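Local structure of Galactose/lactose metabolism regulatory protein GAL80 (Saccharomyces cerevisiae, 3BTV) at residues B[20-28]-B[48-56]; B[29-40]-B[62-72]. The protein represses the galactose and lactose metabolic genes of yeast by binding the activator GAL4 and blocking its transcriptional activation when no inducing sugar is present. The protein carries 1 engineered substitution. All coordinates share one frame; numbering follows the deposited sequence.

Interaction 1: residues B[20-28]-B[48-56]; sequences PIRVGFVGL and SQFQITALY
Val-23 O is gripped by two successive amides of the neighbouring strand: Thr-53 N donates to it at 3.1 Å through a bent bond (137° at the hydrogen), and Ala-54 N adds a weak, longer one. The doubling marks a beta bulge in a parallel pair, since between the bridges Arg-22 with Gln-51 and Gly-24 with Ala-54 a single residue, Val-23, faces two, Ile-52 and Thr-53, and the Thr-53 backbone departs from extended strand angles. Before it, Val-23 N reaches Gln-51 O at 2.7 Å; beyond it, Tyr-56 N meets Phe-25 O at 3.0 Å. All pairs run parallel, as expected of the first two strands of a Rossmann fold, joined by the beta-alpha-beta crossover through helix 39-45. On one face of the sheet, Ile-21 and Phe-50 point the same way side by side. With CG anti to its carbonyl carbon (chi1 -65°), the Phe-50 ring turns toward strand 21-26; Ile-21 CD1 lies 3.5 Å from its CE2, while Val-23 CG2 comes in at the ring edge. Farther along this face Leu-55 CD1 packs against Phe-25 CB at 3.6 Å, and Leu-28 CD2 touches both Leu-55 CD1 and Ile-52 CD1. Across the sheet, Arg-22 CB and CG rest on Thr-53 CG2, at 3.8 Å from CB, before the guanidinium leaves for a salt bridge with Asp-91. Thr-53 OG1 bonds to Thr-89 O.

Interaction 2: residues B[29-40]-B[62-72]; sequences NAAKGWAIKTHY and TSIATIQRLKL
Ala-30 sets its methyl into a hollow at the C-terminal end of helix 60-69, walled by Thr-66, Arg-69 and, just past the helix, Leu-70, with CB 3.8 Å from Arg-69 CD and 3.9 Å from Leu-70 CG. The same residue is pinned by its amide: Ala-30 N donates to Thr-66 OG1 at 3.0 Å in an almost straight bond (176°). That hydroxyl in turn donates to Thr-62 O at 2.7 Å, one turn back, so it bridges the loop and the helix backbone. A valine at Thr-66 would probably leave the Ala-30 amide without its acceptor and let the loop shift on the helix. Arg-69, extended from CG to NE, lays its aliphatic part along the Ala-30 methyl and turns one guanidinium face over Ala-30 O, while NH1 lies against Ala-31 CB. Leu-70 is also the bump of its own segment, set against Ile-36 and Tyr-40. Its chi1 of -70° holds CG trans to the carbonyl carbon, directing both methyls at the opposing segment: CD1 rests over a face of the Tyr-40 ring, 4.0 Å from the centroid and 17° off the normal, a CH-pi contact, and also meets Ile-36 CD1, while CD2 lies against the phenol end, 3.7 Å from OH. Within the loop, Asn-29 OD1 accepts from Ala-31 N, forming an Asx turn. The loop after the first strand, with the start of helix 39-45, thus packs on helix 60-69 and the turn that ends it, as in a Rossmann fold.

Overall arrangement
Interactions 1 and 2 have centres 11 Å apart and belong to one Rossmann-type region. Along the chain their segments alternate: strand 21-26, the loop leading into helix 39-45, strand 50-56, then helix 60-69. Interaction 1 joins two neighbouring strands within the six-stranded parallel sheet; interaction 2 ties together the segments that follow each of them. The two contacts touch directly: Phe-25 CZ packs 3.6 Å from His-39 CB, and Leu-55 CD2 lies 3.5 Å from Ile-67 CG1. The side chains of Phe-25 and Leu-55 thus carry the strand pair into the neighbouring layer, linking sheet and connections in the fold this transcriptional repressor shares with NAD-binding oxidoreductases.

Interaction 1: residues B[20-28]-B[48-56]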
# COMPACT_ATOMS: atom_id res chain seq x y z
N PRO B 20 0.76 -9.45 -47.55
CA PRO B 20 0.77 -8.26 -46.69
C PRO B 20 -0.60 -7.88 -46.14
O PRO B 20 -1.58 -7.83 -46.89
CB PRO B 20 1.28 -7.15 -47.62
CG PRO B 20 2.04 -7.85 -48.67
CD PRO B 20 1.34 -9.16 -48.88
N ILE B 21 -0.65 -7.60 -44.84
CA ILE B 21 -1.87 -7.13 -44.19
C ILE B 21 -2.12 -5.66 -44.55
O ILE B 21 -1.31 -4.79 -44.23
CB ILE B 21 -1.79 -7.31 -42.66
CG1 ILE B 21 -1.54 -8.78 -42.33
CG2 ILE B 21 -3.05 -6.84 -41.98
CD1 ILE B 21 -1.39 -9.06 -40.85
N ARG B 22 -3.24 -5.39 -45.22
CA ARG B 22 -3.56 -4.03 -45.67
C ARG B 22 -4.18 -3.20 -44.55
O ARG B 22 -5.23 -3.55 -44.01
CB ARG B 22 -4.50 -4.07 -46.87
CG ARG B 22 -3.94 -4.78 -48.10
CD ARG B 22 -4.96 -4.82 -49.22
NE ARG B 22 -6.18 -5.53 -48.82
CZ ARG B 22 -7.31 -5.53 -49.53
NH1 ARG B 22 -7.39 -4.85 -50.67
NH2 ARG B 22 -8.36 -6.20 -49.09
N VAL B 23 -3.54 -2.08 -44.21
CA VAL B 23 -3.92 -1.30 -43.04
C VAL B 23 -4.46 0.10 -43.34
O VAL B 23 -3.80 0.89 -44.01
CB VAL B 23 -2.72 -1.16 -42.07
CG1 VAL B 23 -3.12 -0.40 -40.81
CG2 VAL B 23 -2.18 -2.53 -41.71
N GLY B 24 -5.65 0.40 -42.81
CA GLY B 24 -6.24 1.72 -42.88
C GLY B 24 -6.08 2.45 -41.55
O GLY B 24 -6.42 1.92 -40.49
N PHE B 25 -5.59 3.68 -41.60
CA PHE B 25 -5.20 4.38 -40.38
C PHE B 25 -5.96 5.68 -40.12
O PHE B 25 -6.01 6.58 -40.98
CB PHE B 25 -3.70 4.66 -40.42
CG PHE B 25 -3.03 4.42 -39.12
CD1 PHE B 25 -3.08 5.37 -38.12
CD2 PHE B 25 -2.36 3.23 -38.88
CE1 PHE B 25 -2.47 5.15 -36.91
CE2 PHE B 25 -1.75 3.00 -37.67
CZ PHE B 25 -1.80 3.96 -36.68
N VAL B 26 -6.55 5.78 -38.94
CA VAL B 26 -7.13 7.02 -38.46
C VAL B 26 -6.29 7.57 -37.32
O VAL B 26 -6.23 6.97 -36.24
CB VAL B 26 -8.56 6.82 -37.94
CG1 VAL B 26 -9.16 8.16 -37.53
CG2 VAL B 26 -9.43 6.16 -39.00
N GLY B 27 -5.65 8.71 -37.54
CA GLY B 27 -4.91 9.37 -36.47
C GLY B 27 -3.41 9.36 -36.70
O GLY B 27 -2.63 9.67 -35.79
N LEU B 28 -3.01 8.99 -37.91
CA LEU B 28 -1.60 9.01 -38.27
C LEU B 28 -1.23 10.34 -38.92
O LEU B 28 -1.81 10.74 -39.91
CB LEU B 28 -1.27 7.87 -39.23
CG LEU B 28 0.16 7.95 -39.78
CD1 LEU B 28 1.16 8.03 -38.62
CD2 LEU B 28 0.44 6.76 -40.69
N SER B 48 6.86 -6.18 -44.76
CA SER B 48 6.37 -7.38 -45.43
C SER B 48 4.96 -7.71 -44.98
O SER B 48 4.04 -7.81 -45.80
CB SER B 48 7.29 -8.56 -45.15
OG SER B 48 8.64 -8.22 -45.39
N GLN B 49 4.79 -7.86 -43.67
CA GLN B 49 3.52 -8.29 -43.09
C GLN B 49 2.44 -7.22 -43.10
O GLN B 49 1.25 -7.54 -43.01
CB GLN B 49 3.73 -8.78 -41.65
CG GLN B 49 4.64 -9.98 -41.51
CD GLN B 49 6.05 -9.59 -41.11
OE1 GLN B 49 6.61 -10.14 -40.17
NE2 GLN B 49 6.62 -8.62 -41.82
N PHE B 50 2.83 -5.95 -43.21
CA PHE B 50 1.87 -4.85 -43.17
C PHE B 50 2.12 -3.80 -44.24
O PHE B 50 3.27 -3.46 -44.54
CB PHE B 50 1.90 -4.18 -41.80
CG PHE B 50 1.45 -5.06 -40.66
CD1 PHE B 50 2.38 -5.69 -39.85
CD2 PHE B 50 0.10 -5.24 -40.40
CE1 PHE B 50 1.97 -6.50 -38.80
CE2 PHE B 50 -0.31 -6.04 -39.36
CZ PHE B 50 0.62 -6.67 -38.55
N GLN B 51 1.04 -3.27 -44.79
CA GLN B 51 1.12 -2.16 -45.72
C GLN B 51 -0.03 -1.17 -45.50
O GLN B 51 -1.19 -1.57 -45.39
CB GLN B 51 1.10 -2.66 -47.17
CG GLN B 51 2.48 -2.99 -47.72
CD GLN B 51 3.43 -1.81 -47.66
OE1 GLN B 51 4.11 -1.60 -46.66
NE2 GLN B 51 3.48 -1.04 -48.74
N ILE B 52 0.31 0.11 -45.42
CA ILE B 52 -0.69 1.16 -45.26
C ILE B 52 -1.32 1.53 -46.60
O ILE B 52 -0.72 2.25 -47.40
CB ILE B 52 -0.08 2.40 -44.59
CG1 ILE B 52 0.28 2.09 -43.13
CG2 ILE B 52 -1.05 3.57 -44.65
CD1 ILE B 52 0.96 3.25 -42.41
N THR B 53 -2.53 1.05 -46.83
CA THR B 53 -3.21 1.26 -48.10
C THR B 53 -4.27 2.36 -48.02
O THR B 53 -4.78 2.81 -49.04
CB THR B 53 -3.88 -0.03 -48.60
OG1 THR B 53 -4.96 -0.38 -47.72
CG2 THR B 53 -2.87 -1.17 -48.65
N ALA B 54 -4.59 2.78 -46.81
CA ALA B 54 -5.61 3.81 -46.62
C ALA B 54 -5.26 4.71 -45.44
O ALA B 54 -4.52 4.31 -44.54
CB ALA B 54 -6.96 3.17 -46.41
N LEU B 55 -5.80 5.92 -45.45
CA LEU B 55 -5.49 6.90 -44.41
C LEU B 55 -6.64 7.90 -44.36
O LEU B 55 -7.15 8.30 -45.40
CB LEU B 55 -4.20 7.63 -44.76
CG LEU B 55 -3.18 7.90 -43.66
CD1 LEU B 55 -2.58 6.60 -43.19
CD2 LEU B 55 -2.09 8.84 -44.16
N TYR B 56 -7.05 8.30 -43.16
CA TYR B 56 -8.11 9.29 -43.06
C TYR B 56 -7.96 10.25 -41.89
O TYR B 56 -7.51 9.88 -40.82
CB TYR B 56 -9.50 8.64 -42.97
CG TYR B 56 -10.57 9.60 -42.52
CD1 TYR B 56 -11.18 10.46 -43.43
CD2 TYR B 56 -10.97 9.66 -41.19
CE1 TYR B 56 -12.17 11.35 -43.02
CE2 TYR B 56 -11.95 10.54 -40.78
CZ TYR B 56 -12.54 11.39 -41.69
OH TYR B 56 -13.52 12.27 -41.28

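Interaction 2: residues B[29-40]-B[62-72]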
# COMPACT_ATOMS: atom_id res chain seq x y z
N ASN B 29 -0.24 11.03 -38.34
CA ASN B 29 0.20 12.31 -38.87
C ASN B 29 1.71 12.43 -38.83
O ASN B 29 2.31 12.45 -37.75
CB ASN B 29 -0.44 13.45 -38.08
CG ASN B 29 -0.08 14.81 -38.65
OD1 ASN B 29 0.85 14.95 -39.44
ND2 ASN B 29 -0.83 15.82 -38.24
N ALA B 30 2.33 12.51 -40.01
CA ALA B 30 3.79 12.50 -40.10
C ALA B 30 4.46 13.65 -39.34
O ALA B 30 5.64 13.57 -39.00
CB ALA B 30 4.23 12.50 -41.54
N ALA B 31 3.70 14.72 -39.07
CA ALA B 31 4.27 15.90 -38.40
C ALA B 31 3.87 16.03 -36.94
O ALA B 31 4.50 16.78 -36.19
CB ALA B 31 3.89 17.15 -39.16
N LYS B 32 2.83 15.32 -36.53
CA LYS B 32 2.26 15.51 -35.20
C LYS B 32 1.61 14.22 -34.69
O LYS B 32 1.20 13.37 -35.48
CB LYS B 32 1.24 16.65 -35.22
CG LYS B 32 0.86 17.20 -33.86
CD LYS B 32 -0.04 18.43 -33.99
CE LYS B 32 -0.41 19.01 -32.63
NZ LYS B 32 -1.30 20.20 -32.75
N GLY B 33 1.51 14.09 -33.37
CA GLY B 33 0.86 12.94 -32.77
C GLY B 33 1.82 11.83 -32.38
O GLY B 33 3.03 11.92 -32.60
N TRP B 34 1.27 10.77 -31.80
CA TRP B 34 2.10 9.67 -31.31
C TRP B 34 1.99 8.40 -32.15
O TRP B 34 2.78 7.48 -31.99
CB TRP B 34 1.78 9.37 -29.85
CG TRP B 34 0.50 8.65 -29.66
CD1 TRP B 34 0.33 7.34 -29.34
CD2 TRP B 34 -0.81 9.21 -29.76
NE1 TRP B 34 -1.01 7.05 -29.24
CE2 TRP B 34 -1.73 8.18 -29.50
CE3 TRP B 34 -1.30 10.49 -30.06
CZ2 TRP B 34 -3.11 8.38 -29.52
CZ3 TRP B 34 -2.67 10.69 -30.08
CH2 TRP B 34 -3.56 9.64 -29.81
N ALA B 35 1.01 8.35 -33.06
CA ALA B 35 0.93 7.21 -33.95
C ALA B 35 2.18 7.18 -34.81
O ALA B 35 2.73 6.11 -35.10
CB ALA B 35 -0.31 7.30 -34.81
N ILE B 36 2.64 8.36 -35.21
CA ILE B 36 3.86 8.49 -36.01
C ILE B 36 5.08 8.00 -35.23
O ILE B 36 6.06 7.53 -35.82
CB ILE B 36 4.08 9.94 -36.47
CG1 ILE B 36 5.24 10.01 -37.46
CG2 ILE B 36 4.32 10.86 -35.29
CD1 ILE B 36 4.98 9.24 -38.75
N LYS B 37 5.01 8.09 -33.90
CA LYS B 37 6.15 7.74 -33.06
C LYS B 37 6.14 6.30 -32.54
O LYS B 37 7.17 5.81 -32.07
CB LYS B 37 6.25 8.72 -31.88
CG LYS B 37 6.49 10.16 -32.29
CD LYS B 37 6.46 11.09 -31.08
CE LYS B 37 6.52 12.56 -31.49
NZ LYS B 37 6.41 13.48 -30.32
N THR B 38 5.00 5.62 -32.65
CA THR B 38 4.89 4.27 -32.11
C THR B 38 4.42 3.27 -33.16
O THR B 38 5.15 2.37 -33.53
CB THR B 38 3.93 4.21 -30.91
OG1 THR B 38 2.68 4.82 -31.27
CG2 THR B 38 4.53 4.93 -29.72
N HIS B 39 3.19 3.44 -33.63
CA HIS B 39 2.65 2.55 -34.65
C HIS B 39 3.49 2.57 -35.93
O HIS B 39 3.80 1.52 -36.49
CB HIS B 39 1.20 2.91 -34.97
CG HIS B 39 0.25 2.58 -33.87
ND1 HIS B 39 -0.56 1.47 -33.90
CD2 HIS B 39 -0.01 3.21 -32.70
CE1 HIS B 39 -1.28 1.42 -32.80
NE2 HIS B 39 -0.97 2.47 -32.05
N TYR B 40 3.85 3.76 -36.39
CA TYR B 40 4.53 3.86 -37.68
C TYR B 40 5.85 3.10 -37.72
O TYR B 40 6.05 2.24 -38.59
CB TYR B 40 4.73 5.32 -38.12
CG TYR B 40 5.51 5.42 -39.41
CD1 TYR B 40 6.77 6.01 -39.43
CD2 TYR B 40 5.02 4.90 -40.60
CE1 TYR B 40 7.50 6.10 -40.61
CE2 TYR B 40 5.74 4.99 -41.78
CZ TYR B 40 6.98 5.59 -41.78
OH TYR B 40 7.71 5.67 -42.95
N THR B 62 -3.46 16.91 -44.40
CA THR B 62 -2.44 16.19 -43.63
C THR B 62 -2.35 14.70 -43.97
O THR B 62 -1.28 14.10 -43.88
CB THR B 62 -2.63 16.36 -42.11
OG1 THR B 62 -4.02 16.58 -41.84
CG2 THR B 62 -1.82 17.54 -41.60
N SER B 63 -3.47 14.10 -44.36
CA SER B 63 -3.46 12.73 -44.86
C SER B 63 -2.58 12.67 -46.10
O SER B 63 -1.59 11.94 -46.14
CB SER B 63 -4.88 12.28 -45.21
OG SER B 63 -5.79 12.59 -44.17
N ILE B 64 -2.95 13.46 -47.10
CA ILE B 64 -2.18 13.56 -48.34
C ILE B 64 -0.74 13.96 -48.05
O ILE B 64 0.20 13.37 -48.58
CB ILE B 64 -2.81 14.60 -49.29
CG1 ILE B 64 -4.07 14.02 -49.93
CG2 ILE B 64 -1.82 15.02 -50.35
CD1 ILE B 64 -5.03 15.05 -50.43
N ALA B 65 -0.56 14.96 -47.19
CA ALA B 65 0.77 15.38 -46.77
C ALA B 65 1.57 14.19 -46.24
O ALA B 65 2.69 13.95 -46.67
CB ALA B 65 0.66 16.47 -45.71
N THR B 66 0.96 13.45 -45.32
CA THR B 66 1.61 12.31 -44.66
C THR B 66 1.95 11.20 -45.65
O THR B 66 3.04 10.61 -45.60
CB THR B 66 0.72 11.72 -43.54
OG1 THR B 66 0.58 12.67 -42.48
CG2 THR B 66 1.33 10.43 -42.99
N ILE B 67 1.02 10.91 -46.55
CA ILE B 67 1.22 9.85 -47.53
C ILE B 67 2.41 10.20 -48.39
O ILE B 67 3.11 9.33 -48.89
CB ILE B 67 -0.03 9.65 -48.41
CG1 ILE B 67 -1.26 9.36 -47.55
CG2 ILE B 67 0.19 8.52 -49.40
CD1 ILE B 67 -2.53 9.14 -48.34
N GLN B 68 2.64 11.50 -48.55
CA GLN B 68 3.76 11.97 -49.35
C GLN B 68 5.03 12.02 -48.51
O GLN B 68 6.05 11.45 -48.88
CB GLN B 68 3.44 13.36 -49.92
CG GLN B 68 4.31 13.77 -51.08
CD GLN B 68 3.74 14.95 -51.84
OE1 GLN B 68 2.74 15.54 -51.42
NE2 GLN B 68 4.37 15.30 -52.95
N ARG B 69 4.94 12.70 -47.38
CA ARG B 69 6.09 12.90 -46.50
C ARG B 69 6.69 11.58 -46.02
O ARG B 69 7.83 11.53 -45.56
CB ARG B 69 5.70 13.77 -45.31
CG ARG B 69 6.80 13.96 -44.28
CD ARG B 69 6.45 15.06 -43.29
NE ARG B 69 7.43 15.16 -42.22
CZ ARG B 69 7.44 16.12 -41.30
NH1 ARG B 69 6.51 17.08 -41.33
NH2 ARG B 69 8.37 16.13 -40.35
N LEU B 70 5.92 10.50 -46.14
CA LEU B 70 6.38 9.19 -45.70
C LEU B 70 6.61 8.22 -46.86
O LEU B 70 7.10 7.12 -46.66
CB LEU B 70 5.41 8.57 -44.70
CG LEU B 70 5.36 9.23 -43.32
CD1 LEU B 70 4.38 8.51 -42.41
CD2 LEU B 70 6.75 9.26 -42.71
N LYS B 71 6.24 8.64 -48.07
CA LYS B 71 6.41 7.81 -49.25
C LYS B 71 5.54 6.55 -49.20
O LYS B 71 6.01 5.45 -49.50
CB LYS B 71 7.88 7.40 -49.42
CG LYS B 71 8.84 8.57 -49.60
CD LYS B 71 8.79 9.10 -51.01
CE LYS B 71 9.85 10.16 -51.23
NZ LYS B 71 9.69 11.29 -50.28
N LEU B 72 4.28 6.71 -48.81
CA LEU B 72 3.36 5.59 -48.72
C LEU B 72 2.67 5.37 -50.07
O LEU B 72 1.51 5.75 -50.25
CB LEU B 72 2.32 5.84 -47.63
CG LEU B 72 2.87 6.50 -46.35
CD1 LEU B 72 1.74 6.86 -45.38
CD2 LEU B 72 3.89 5.60 -45.67